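Local coordinates for putative lipoprotein (Clostridium perfringens ATCC 13124, PDB 4R7R) that is of unknown function but is probably a lipoprotein, belonging to the DUF4883 family and folding as one antiparallel sheet with helices packed against it, at residues T11-E16 and E79-D84; L69-I74 and T92-D97; K24-D29 and Y33-V38; I46-K51 and N112-E117. All blocks are in the same frame, centred on the assembly; numbering follows the deposited sequence.

One antiparallel sheet and the helices packed on it account for all four contacts. Contact 3 is the hairpin 24-29/35-37 at one margin. Next inward comes strand 70-75, which contact 2 relates to strand 90-95, while contact 1 sets helix 9-17 on strand 80-85 between these two. Contact 4 joins helix 45-52 to the start of helix 116-125. Contacts 1 and 2 have centres about 8 Å apart and are linked by Asp84 and Lys71; the centres of contacts 3 and 4 lie about 17 Å apart. Along the chain, contact 3 nests within contact 1, contact 2 within contact 4, and contact 1 crosses contacts 2 and 4, so hairpin and long-range contacts interleave.

Contact 1 (T11-E16 and E79-D84); sequences TKNLSE and EKYVID
Leu14 of helix 9-17 lies against the phenol ring of Tyr81 on strand 80-85, and apolar packing between the two makes up most of the contact. The Leu14 methyl CD1 stands over one ring face in a CH-pi arrangement, 4.0 Å from the ring centroid and 24° off the normal, displaced toward the rim. Its nearest ring atom is Tyr81 CG, at 3.7 Å. Leu14 CB follows the ring outward and lies 3.9 Å from Tyr81 CE2. The two side chains slide past each other in opposite directions: the leucine's CG is anti to the backbone N (chi1 176°), which carries its branch toward the root of the tyrosine. Leu14 also touches Leu76, and Ile83, the next residue but one along the strand from Tyr81, packs on Ile74. At the far end of the ring Asn13 CB makes a van der Waals contact with Tyr81 OH, 3.4 Å away and oblique to the ring.

Polar links are indirect, for no hydrogen bond runs between the segments. Instead a water accepts from Asn13 ND2 at 3.0 Å and is hydrogen-bonded to Tyr81 OH at 2.9 Å. Thr11 OG1, two residues into the helix, is hydrogen-bonded to Asp103.

The chemistry is that of an amphipathic ring: its carbon face packs against the helix, while the hydroxyl satisfies its polarity through a water at the margin.

Contact 2 (L69-I74 and T92-D97); sequences LYKIFI and TLYPWD
Lys71 NZ and Tyr94 OH meet on the carboxylate of Asp84, a residue of the strand between them: Asp84 OD1 is in a salt bridge with the amine, and Asp84 OD2 is hydrogen-bonded to the hydroxyl. Lys71 NZ and Tyr94 OH are themselves 3.1 Å apart. The negative charge would be expected to keep the amine protonated despite its partly buried setting.

Lys71 approaches at the edge of the Tyr94 ring, near its plane, and the two side chains cross at about a right angle. The lysine chain is extended as far as CE, which lies 3.9 Å from Tyr94 OH, and then turns at its last torsion (chi4 73°), which brings NZ beside the hydroxyl and to Asp84. In Tyr94 the ring carbon CG takes the crowded position between backbone N and carbonyl carbon (chi1 55°), which lays the ring back across the neighbouring strand. Thr92 OG1 flanks the same ring in its plane, 3.7 Å from Tyr94 CE2.

The backbones themselves stay apart, with a closest CA pair of Lys71 and Thr92 at 9.7 Å, because strand 80-85 runs between them. Val82 on that strand touches both Lys71 and Tyr94. At the start of strand 70-75, Leu69 and Tyr70 together face Ile85 in a classic beta bulge.

Such a meeting of side chains from next-but-one strands, across the middle one, is the cross-strand arrangement of an antiparallel meander, here 70-75, 80-85 and 90-95.

Contact 3 (K24-D29 and Y33-V38); sequences KIRLLD and YSEVIV
Arg26 and Glu35 reach diagonally across the hairpin to form a salt bridge, NH1 giving its hydrogen to Glu35 OE1 over 3.1 Å in a nearly straight bond (174°). The glutamate is fully extended, whereas the arginine bends at chi3 (-47°), which turns the edge of its guanidinium to OE1, in plane, with the carboxylate turned 59° against it. The other end of the guanidinium, NH2, is in a salt bridge with Asp75. Ile37 lies on the same face of the sheet, its CD1 packed at 3.5 Å against Arg26 CG.

On the opposite face the side chains are apolar. Val36 places CG2 between its backbone N and carbonyl carbon, and from there CG2 touches Leu27 CB at 3.5 Å. Val38 CG2 meets Ile25 CG2 at 3.5 Å and also reaches Leu27 CG, at 3.8 Å. Val123 and Phe124 of helix 116-125 cover Leu27 and Val36, while Ile25 packs on Ile45 and Ile46 of helix 45-52.

The backbones pair as antiparallel strands: Leu27 and Val36 exchange both hydrogen bonds, and Val38 N bonds to Ile25 O. Toward the turn, Asp29 N donates to Ser34 O at 2.9 Å and Asp29 O accepts from Tyr33 N. Asp29 OD1 bonds to Asn31 N, as in an Asx turn.

The margin of the sheet is therefore two-sided, with charge and aliphatic stems on one face and branched hydrocarbon against helices 116-125 and 45-52 on the other.

Contact 4 (I46-K51 and N112-E117); sequences IDDLLK and NSFKLE
Asp48 and Leu49, neighbours on helix 45-52, pack against Phe114 and Leu116; Asp48 lies over the phenylalanine ring, while Leu49 touches both residues. The tightest packing is at Phe114: Asp48 CB stands over one face of its ring, 3.7 Å from the centroid and 22° off the normal, and comes within 3.4 Å of Phe114 CE1. Here the methylene does the touching, while the carboxylate, 42° from the ring plane, is occupied by a salt bridge from its OD2 to Arg44. The backbone carbonyl Asp48 O adds a close approach of 3.6 Å to Phe114 CD2.

Deeper in, Leu49 divides its methyls. CD1 rests 3.7 Å from Phe114 O, and CD2 meets Leu116 CD1 at 3.6 Å, with the two leucines crossing at about a right angle. Phe114 ends a short 3-10 turn and Lys115 sits at the N-cap of helix 116-125, so the contact lies where the chain turns into its last helix. Leu116 continues inward onto Ile83 and Ile85, joining helix 116-125 to the antiparallel sheet of this alpha-beta fold.

The outer side of helix 45-52 is looser and more polar. There exposed Lys51 curls back one turn, its NZ bound 3.1 Å from Asp47 OD1 on the syn side of the carboxylate, without touching the segment 112-117.

Contact 1 (T11-E16 and E79-D84)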
# COMPACT_ATOMS: atom_id res chain seq x y z
N THR A 11 -5.20 3.08 -7.51
CA THR A 11 -5.49 3.68 -6.20
C THR A 11 -6.90 4.26 -6.15
O THR A 11 -7.60 4.13 -5.15
CB THR A 11 -4.47 4.78 -5.86
OG1 THR A 11 -3.14 4.24 -5.96
CG2 THR A 11 -4.71 5.32 -4.46
N LYS A 12 -7.31 4.89 -7.24
CA LYS A 12 -8.66 5.41 -7.38
C LYS A 12 -9.69 4.28 -7.25
O LYS A 12 -10.73 4.44 -6.60
CB LYS A 12 -8.79 6.15 -8.71
CG LYS A 12 -10.21 6.36 -9.20
CD LYS A 12 -10.22 7.36 -10.34
CE LYS A 12 -9.48 8.63 -9.94
NZ LYS A 12 -9.88 9.81 -10.77
N ASN A 13 -9.39 3.12 -7.83
CA ASN A 13 -10.29 1.98 -7.74
C ASN A 13 -10.33 1.41 -6.34
O ASN A 13 -11.40 1.05 -5.84
CB ASN A 13 -9.90 0.90 -8.74
CG ASN A 13 -10.31 1.27 -10.15
OD1 ASN A 13 -11.18 2.12 -10.35
ND2 ASN A 13 -9.69 0.63 -11.14
N LEU A 14 -9.18 1.34 -5.69
CA LEU A 14 -9.13 0.83 -4.34
C LEU A 14 -9.89 1.79 -3.44
O LEU A 14 -10.70 1.38 -2.61
CB LEU A 14 -7.69 0.67 -3.86
CG LEU A 14 -7.58 0.23 -2.40
CD1 LEU A 14 -8.22 -1.14 -2.24
CD2 LEU A 14 -6.12 0.22 -1.95
N SER A 15 -9.63 3.08 -3.65
CA SER A 15 -10.22 4.15 -2.86
C SER A 15 -11.74 4.10 -2.87
O SER A 15 -12.38 4.31 -1.84
CB SER A 15 -9.73 5.51 -3.36
OG SER A 15 -10.36 6.57 -2.67
N GLU A 16 -12.32 3.81 -4.04
CA GLU A 16 -13.76 3.62 -4.18
C GLU A 16 -14.24 2.38 -3.41
O GLU A 16 -15.32 2.38 -2.82
CB GLU A 16 -14.15 3.51 -5.65
CG GLU A 16 -15.50 2.83 -5.91
CD GLU A 16 -16.70 3.69 -5.52
OE1 GLU A 16 -16.55 4.93 -5.46
OE2 GLU A 16 -17.80 3.13 -5.27
N GLU A 79 -12.83 -8.17 -3.90
CA GLU A 79 -11.50 -7.85 -4.44
C GLU A 79 -10.38 -8.01 -3.43
O GLU A 79 -10.60 -7.95 -2.22
CB GLU A 79 -11.49 -6.41 -4.96
CG GLU A 79 -12.18 -6.21 -6.29
CD GLU A 79 -11.24 -6.43 -7.46
OE1 GLU A 79 -11.72 -6.38 -8.62
OE2 GLU A 79 -10.03 -6.66 -7.22
N LYS A 80 -9.16 -8.21 -3.93
CA LYS A 80 -7.97 -8.11 -3.10
C LYS A 80 -6.94 -7.16 -3.75
O LYS A 80 -6.69 -7.23 -4.96
CB LYS A 80 -7.32 -9.48 -2.83
CG LYS A 80 -5.90 -9.34 -2.20
CD LYS A 80 -5.44 -10.54 -1.37
CE LYS A 80 -4.51 -11.47 -2.15
NZ LYS A 80 -4.03 -12.60 -1.30
N TYR A 81 -6.36 -6.27 -2.96
CA TYR A 81 -5.31 -5.42 -3.48
C TYR A 81 -4.01 -5.65 -2.73
O TYR A 81 -3.99 -6.17 -1.60
CB TYR A 81 -5.74 -3.95 -3.41
CG TYR A 81 -6.61 -3.49 -4.59
CD1 TYR A 81 -7.88 -4.02 -4.80
CD2 TYR A 81 -6.16 -2.51 -5.47
CE1 TYR A 81 -8.66 -3.61 -5.86
CE2 TYR A 81 -6.94 -2.09 -6.54
CZ TYR A 81 -8.18 -2.65 -6.73
OH TYR A 81 -8.96 -2.23 -7.79
N VAL A 82 -2.91 -5.27 -3.36
CA VAL A 82 -1.60 -5.49 -2.80
C VAL A 82 -0.86 -4.16 -2.76
O VAL A 82 -0.92 -3.37 -3.70
CB VAL A 82 -0.80 -6.53 -3.64
CG1 VAL A 82 0.62 -6.63 -3.17
CG2 VAL A 82 -1.47 -7.90 -3.57
N ILE A 83 -0.20 -3.89 -1.64
CA ILE A 83 0.73 -2.77 -1.58
C ILE A 83 2.13 -3.31 -1.24
O ILE A 83 2.32 -3.95 -0.19
CB ILE A 83 0.33 -1.71 -0.53
CG1 ILE A 83 -1.13 -1.31 -0.69
CG2 ILE A 83 1.24 -0.48 -0.63
CD1 ILE A 83 -1.63 -0.38 0.39
N ASP A 84 3.09 -3.06 -2.12
CA ASP A 84 4.46 -3.46 -1.83
C ASP A 84 5.19 -2.29 -1.16
O ASP A 84 5.12 -1.16 -1.66
CB ASP A 84 5.19 -3.91 -3.10
CG ASP A 84 4.64 -5.23 -3.66
OD1 ASP A 84 4.14 -6.06 -2.87
OD2 ASP A 84 4.72 -5.45 -4.90
O HOH W 1 -7.73 -1.51 -10.34

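Contact 2 (L69-I74 and T92-D97)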
# COMPACT_ATOMS: atom_id res chain seq x y z
N LEU A 69 10.26 -4.58 1.17
CA LEU A 69 10.52 -4.90 2.55
C LEU A 69 9.32 -5.68 3.10
O LEU A 69 9.47 -6.68 3.80
CB LEU A 69 10.76 -3.61 3.34
CG LEU A 69 11.99 -2.82 2.85
CD1 LEU A 69 12.18 -1.57 3.67
CD2 LEU A 69 13.27 -3.68 2.85
N TYR A 70 8.13 -5.20 2.75
CA TYR A 70 6.90 -5.77 3.25
C TYR A 70 5.85 -5.82 2.15
O TYR A 70 5.90 -5.05 1.18
CB TYR A 70 6.33 -4.95 4.41
CG TYR A 70 7.22 -4.79 5.62
CD1 TYR A 70 7.37 -5.83 6.53
CD2 TYR A 70 7.87 -3.59 5.86
CE1 TYR A 70 8.18 -5.68 7.66
CE2 TYR A 70 8.67 -3.43 6.99
CZ TYR A 70 8.82 -4.48 7.88
OH TYR A 70 9.62 -4.32 8.98
N LYS A 71 4.87 -6.69 2.36
CA LYS A 71 3.75 -6.82 1.46
C LYS A 71 2.47 -6.71 2.28
O LYS A 71 2.27 -7.42 3.27
CB LYS A 71 3.83 -8.15 0.72
CG LYS A 71 3.41 -8.11 -0.72
CD LYS A 71 3.70 -9.45 -1.43
CE LYS A 71 3.28 -9.38 -2.88
NZ LYS A 71 4.19 -8.54 -3.67
N ILE A 72 1.62 -5.78 1.87
CA ILE A 72 0.32 -5.57 2.49
C ILE A 72 -0.83 -6.15 1.62
O ILE A 72 -1.05 -5.73 0.48
CB ILE A 72 0.10 -4.07 2.74
CG1 ILE A 72 1.22 -3.50 3.63
CG2 ILE A 72 -1.29 -3.82 3.34
CD1 ILE A 72 1.07 -2.00 4.04
N PHE A 73 -1.54 -7.13 2.17
CA PHE A 73 -2.70 -7.71 1.48
C PHE A 73 -3.97 -7.11 2.03
O PHE A 73 -4.34 -7.35 3.18
CB PHE A 73 -2.72 -9.23 1.61
CG PHE A 73 -1.60 -9.89 0.88
CD1 PHE A 73 -1.69 -10.10 -0.48
CD2 PHE A 73 -0.43 -10.25 1.54
CE1 PHE A 73 -0.65 -10.69 -1.18
CE2 PHE A 73 0.60 -10.84 0.85
CZ PHE A 73 0.50 -11.06 -0.52
N ILE A 74 -4.63 -6.31 1.20
CA ILE A 74 -5.89 -5.70 1.58
C ILE A 74 -7.03 -6.53 1.01
O ILE A 74 -7.21 -6.62 -0.21
CB ILE A 74 -5.99 -4.25 1.10
CG1 ILE A 74 -4.83 -3.44 1.65
CG2 ILE A 74 -7.31 -3.64 1.55
CD1 ILE A 74 -4.71 -2.07 1.02
N THR A 92 4.26 0.43 -4.14
CA THR A 92 3.49 0.14 -5.34
C THR A 92 2.15 -0.44 -4.90
O THR A 92 2.03 -0.97 -3.79
CB THR A 92 4.18 -0.86 -6.30
OG1 THR A 92 4.33 -2.13 -5.66
CG2 THR A 92 5.53 -0.32 -6.77
N LEU A 93 1.16 -0.34 -5.77
CA LEU A 93 -0.21 -0.66 -5.42
C LEU A 93 -0.91 -1.22 -6.66
O LEU A 93 -0.87 -0.60 -7.75
CB LEU A 93 -0.93 0.58 -4.88
CG LEU A 93 -2.28 0.43 -4.15
CD1 LEU A 93 -2.55 1.68 -3.31
CD2 LEU A 93 -3.43 0.18 -5.11
N TYR A 94 -1.56 -2.37 -6.50
CA TYR A 94 -2.16 -3.05 -7.64
C TYR A 94 -3.14 -4.14 -7.18
O TYR A 94 -3.04 -4.62 -6.04
CB TYR A 94 -1.07 -3.63 -8.54
CG TYR A 94 -0.08 -4.55 -7.85
CD1 TYR A 94 -0.24 -5.93 -7.88
CD2 TYR A 94 1.04 -4.03 -7.18
CE1 TYR A 94 0.67 -6.78 -7.25
CE2 TYR A 94 1.95 -4.86 -6.56
CZ TYR A 94 1.77 -6.24 -6.60
OH TYR A 94 2.68 -7.08 -5.99
N PRO A 95 -4.09 -4.51 -8.06
CA PRO A 95 -4.98 -5.61 -7.68
C PRO A 95 -4.17 -6.90 -7.64
O PRO A 95 -3.19 -7.02 -8.39
CB PRO A 95 -6.05 -5.63 -8.79
CG PRO A 95 -5.46 -4.88 -9.93
CD PRO A 95 -4.41 -3.95 -9.38
N TRP A 96 -4.58 -7.83 -6.79
CA TRP A 96 -3.76 -9.01 -6.51
C TRP A 96 -3.52 -9.87 -7.75
O TRP A 96 -2.53 -10.58 -7.84
CB TRP A 96 -4.42 -9.85 -5.42
CG TRP A 96 -5.61 -10.59 -5.94
CD1 TRP A 96 -6.78 -10.05 -6.41
CD2 TRP A 96 -5.75 -12.01 -6.07
NE1 TRP A 96 -7.64 -11.05 -6.81
CE2 TRP A 96 -7.03 -12.26 -6.61
CE3 TRP A 96 -4.91 -13.10 -5.77
CZ2 TRP A 96 -7.50 -13.55 -6.86
CZ3 TRP A 96 -5.38 -14.39 -6.02
CH2 TRP A 96 -6.66 -14.60 -6.57
N ASP A 97 -4.45 -9.83 -8.69
CA ASP A 97 -4.41 -10.70 -9.85
C ASP A 97 -4.04 -9.94 -11.12
O ASP A 97 -4.21 -10.46 -12.23
CB ASP A 97 -5.77 -11.41 -10.03
CG ASP A 97 -6.91 -10.43 -10.34
OD1 ASP A 97 -7.92 -10.85 -10.98
OD2 ASP A 97 -6.79 -9.24 -9.94

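Contact 3 (K24-D29 and Y33-V38)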
# COMPACT_ATOMS: atom_id res chain seq x y z
N LYS A 24 -9.90 -6.23 5.61
CA LYS A 24 -8.95 -6.93 6.45
C LYS A 24 -7.57 -6.75 5.85
O LYS A 24 -7.42 -6.69 4.63
CB LYS A 24 -9.30 -8.42 6.55
CG LYS A 24 -10.52 -8.71 7.39
CD LYS A 24 -10.94 -10.16 7.25
CE LYS A 24 -11.99 -10.53 8.29
NZ LYS A 24 -12.44 -11.94 8.14
N ILE A 25 -6.56 -6.65 6.71
CA ILE A 25 -5.21 -6.47 6.21
C ILE A 25 -4.29 -7.58 6.69
O ILE A 25 -4.34 -8.00 7.83
CB ILE A 25 -4.62 -5.12 6.62
CG1 ILE A 25 -5.46 -3.98 6.04
CG2 ILE A 25 -3.20 -4.99 6.13
CD1 ILE A 25 -5.05 -2.62 6.58
N ARG A 26 -3.46 -8.07 5.78
CA ARG A 26 -2.44 -9.03 6.11
C ARG A 26 -1.10 -8.45 5.77
O ARG A 26 -0.92 -7.94 4.68
CB ARG A 26 -2.65 -10.33 5.34
CG ARG A 26 -3.12 -11.44 6.20
CD ARG A 26 -3.49 -12.64 5.35
NE ARG A 26 -4.34 -12.28 4.21
CZ ARG A 26 -3.99 -12.46 2.94
NH1 ARG A 26 -2.80 -12.98 2.64
NH2 ARG A 26 -4.82 -12.11 1.97
N LEU A 27 -0.17 -8.53 6.71
CA LEU A 27 1.19 -8.08 6.49
C LEU A 27 2.12 -9.28 6.32
O LEU A 27 2.07 -10.24 7.10
CB LEU A 27 1.68 -7.22 7.65
CG LEU A 27 0.99 -5.88 7.92
CD1 LEU A 27 1.79 -5.09 8.94
CD2 LEU A 27 0.87 -5.10 6.63
N LEU A 28 2.97 -9.22 5.30
CA LEU A 28 4.01 -10.22 5.08
C LEU A 28 5.42 -9.61 5.15
O LEU A 28 5.73 -8.69 4.39
CB LEU A 28 3.79 -10.91 3.73
CG LEU A 28 4.79 -12.01 3.39
CD1 LEU A 28 4.58 -13.17 4.33
CD2 LEU A 28 4.64 -12.45 1.95
N ASP A 29 6.26 -10.13 6.05
CA ASP A 29 7.67 -9.74 6.13
C ASP A 29 8.45 -10.42 4.99
O ASP A 29 8.49 -11.65 4.92
CB ASP A 29 8.24 -10.11 7.51
CG ASP A 29 9.64 -9.52 7.79
OD1 ASP A 29 10.49 -9.52 6.88
OD2 ASP A 29 9.90 -9.08 8.94
N TYR A 33 9.40 -14.03 5.76
CA TYR A 33 8.19 -14.61 5.17
C TYR A 33 7.23 -15.09 6.25
O TYR A 33 6.47 -16.04 6.07
CB TYR A 33 8.57 -15.72 4.17
CG TYR A 33 9.16 -15.10 2.92
CD1 TYR A 33 8.34 -14.72 1.86
CD2 TYR A 33 10.53 -14.84 2.83
CE1 TYR A 33 8.87 -14.12 0.72
CE2 TYR A 33 11.07 -14.24 1.70
CZ TYR A 33 10.23 -13.88 0.64
OH TYR A 33 10.77 -13.29 -0.49
N SER A 34 7.26 -14.36 7.36
CA SER A 34 6.27 -14.49 8.41
C SER A 34 5.12 -13.51 8.16
O SER A 34 5.31 -12.41 7.63
CB SER A 34 6.91 -14.22 9.77
OG SER A 34 7.63 -13.00 9.76
N GLU A 35 3.92 -13.93 8.55
CA GLU A 35 2.69 -13.22 8.23
C GLU A 35 1.95 -12.77 9.51
O GLU A 35 1.94 -13.50 10.50
CB GLU A 35 1.80 -14.14 7.40
CG GLU A 35 0.76 -13.46 6.56
CD GLU A 35 0.12 -14.40 5.56
OE1 GLU A 35 -0.78 -13.97 4.81
OE2 GLU A 35 0.54 -15.59 5.53
N VAL A 36 1.36 -11.57 9.51
CA VAL A 36 0.53 -11.13 10.64
C VAL A 36 -0.79 -10.50 10.21
O VAL A 36 -0.89 -9.93 9.13
CB VAL A 36 1.24 -10.10 11.56
CG1 VAL A 36 2.37 -10.73 12.30
CG2 VAL A 36 1.71 -8.89 10.77
N ILE A 37 -1.79 -10.60 11.07
CA ILE A 37 -3.07 -9.94 10.84
C ILE A 37 -3.09 -8.56 11.49
O ILE A 37 -2.73 -8.41 12.66
CB ILE A 37 -4.23 -10.75 11.41
CG1 ILE A 37 -4.20 -12.16 10.82
CG2 ILE A 37 -5.56 -10.07 11.10
CD1 ILE A 37 -4.49 -12.14 9.34
N VAL A 38 -3.50 -7.55 10.74
CA VAL A 38 -3.60 -6.22 11.33
C VAL A 38 -4.83 -6.14 12.25
O VAL A 38 -5.94 -6.51 11.85
CB VAL A 38 -3.67 -5.12 10.26
CG1 VAL A 38 -4.05 -3.79 10.89
CG2 VAL A 38 -2.32 -5.00 9.56
O HOH W 2 -7.30 -7.27 9.42

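Contact 4 (I46-K51 and N112-E117)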
# COMPACT_ATOMS: atom_id res chain seq x y z
N ILE A 46 -5.36 2.47 6.06
CA ILE A 46 -5.51 2.54 4.60
C ILE A 46 -6.39 3.72 4.23
O ILE A 46 -6.03 4.53 3.37
CB ILE A 46 -6.11 1.25 4.00
CG1 ILE A 46 -5.21 0.06 4.33
CG2 ILE A 46 -6.27 1.39 2.48
CD1 ILE A 46 -3.71 0.35 4.21
N ASP A 47 -7.54 3.82 4.87
CA ASP A 47 -8.41 4.95 4.65
C ASP A 47 -7.72 6.32 4.89
O ASP A 47 -7.90 7.27 4.12
CB ASP A 47 -9.62 4.83 5.54
CG ASP A 47 -10.73 5.71 5.09
OD1 ASP A 47 -11.02 5.69 3.87
OD2 ASP A 47 -11.28 6.44 5.95
N ASP A 48 -6.94 6.40 5.97
CA ASP A 48 -6.28 7.63 6.38
C ASP A 48 -5.21 7.97 5.35
O ASP A 48 -5.01 9.14 5.00
CB ASP A 48 -5.68 7.49 7.78
CG ASP A 48 -6.74 7.43 8.89
OD1 ASP A 48 -7.91 7.80 8.64
OD2 ASP A 48 -6.39 7.02 10.03
N LEU A 49 -4.54 6.93 4.87
CA LEU A 49 -3.49 7.09 3.87
C LEU A 49 -4.08 7.61 2.56
O LEU A 49 -3.60 8.59 2.01
CB LEU A 49 -2.76 5.77 3.64
CG LEU A 49 -1.71 5.77 2.52
CD1 LEU A 49 -0.65 6.82 2.77
CD2 LEU A 49 -1.08 4.40 2.38
N LEU A 50 -5.13 6.94 2.08
CA LEU A 50 -5.72 7.26 0.78
C LEU A 50 -6.30 8.67 0.79
O LEU A 50 -6.22 9.39 -0.21
CB LEU A 50 -6.81 6.24 0.41
CG LEU A 50 -6.39 4.77 0.20
CD1 LEU A 50 -7.54 3.94 -0.35
CD2 LEU A 50 -5.15 4.63 -0.70
N LYS A 51 -6.90 9.07 1.91
CA LYS A 51 -7.51 10.38 2.01
C LYS A 51 -6.44 11.47 2.04
O LYS A 51 -6.71 12.63 1.71
CB LYS A 51 -8.40 10.48 3.25
CG LYS A 51 -9.74 9.75 3.13
CD LYS A 51 -10.42 9.61 4.49
CE LYS A 51 -11.95 9.59 4.40
NZ LYS A 51 -12.50 8.37 3.72
N ASN A 112 3.17 11.89 8.97
CA ASN A 112 4.04 10.86 9.53
C ASN A 112 3.28 9.62 10.01
O ASN A 112 3.78 8.49 9.88
CB ASN A 112 4.87 11.43 10.69
CG ASN A 112 5.87 12.48 10.23
OD1 ASN A 112 6.56 12.30 9.22
ND2 ASN A 112 5.94 13.59 10.96
N SER A 113 2.10 9.83 10.57
CA SER A 113 1.28 8.74 11.08
C SER A 113 0.96 7.67 10.04
O SER A 113 0.87 6.49 10.37
CB SER A 113 -0.03 9.29 11.65
OG SER A 113 0.20 9.86 12.90
N PHE A 114 0.80 8.09 8.78
CA PHE A 114 0.39 7.19 7.72
C PHE A 114 1.56 6.67 6.87
O PHE A 114 1.33 6.06 5.83
CB PHE A 114 -0.63 7.88 6.80
CG PHE A 114 -1.67 8.69 7.55
CD1 PHE A 114 -2.19 8.25 8.76
CD2 PHE A 114 -2.11 9.91 7.04
CE1 PHE A 114 -3.14 9.02 9.46
CE2 PHE A 114 -3.05 10.68 7.73
CZ PHE A 114 -3.57 10.23 8.94
N LYS A 115 2.81 6.89 7.28
CA LYS A 115 3.94 6.27 6.57
C LYS A 115 3.88 4.74 6.74
O LYS A 115 3.71 4.25 7.85
CB LYS A 115 5.29 6.79 7.07
CG LYS A 115 5.52 8.28 6.91
CD LYS A 115 5.81 8.67 5.47
CE LYS A 115 6.51 10.03 5.40
NZ LYS A 115 7.98 9.97 5.64
N LEU A 116 4.04 3.99 5.66
CA LEU A 116 3.79 2.55 5.70
C LEU A 116 4.94 1.68 6.20
O LEU A 116 4.69 0.69 6.90
CB LEU A 116 3.36 2.06 4.32
CG LEU A 116 1.94 2.53 3.96
CD1 LEU A 116 1.44 1.87 2.67
CD2 LEU A 116 0.98 2.31 5.13
N GLU A 117 6.19 2.01 5.86
CA GLU A 117 7.32 1.24 6.39
C GLU A 117 7.38 1.27 7.95
O GLU A 117 7.55 0.21 8.58
CB GLU A 117 8.66 1.70 5.79
CG GLU A 117 9.85 0.86 6.30
CD GLU A 117 11.23 1.34 5.82
OE1 GLU A 117 11.33 2.29 4.99
OE2 GLU A 117 12.24 0.75 6.28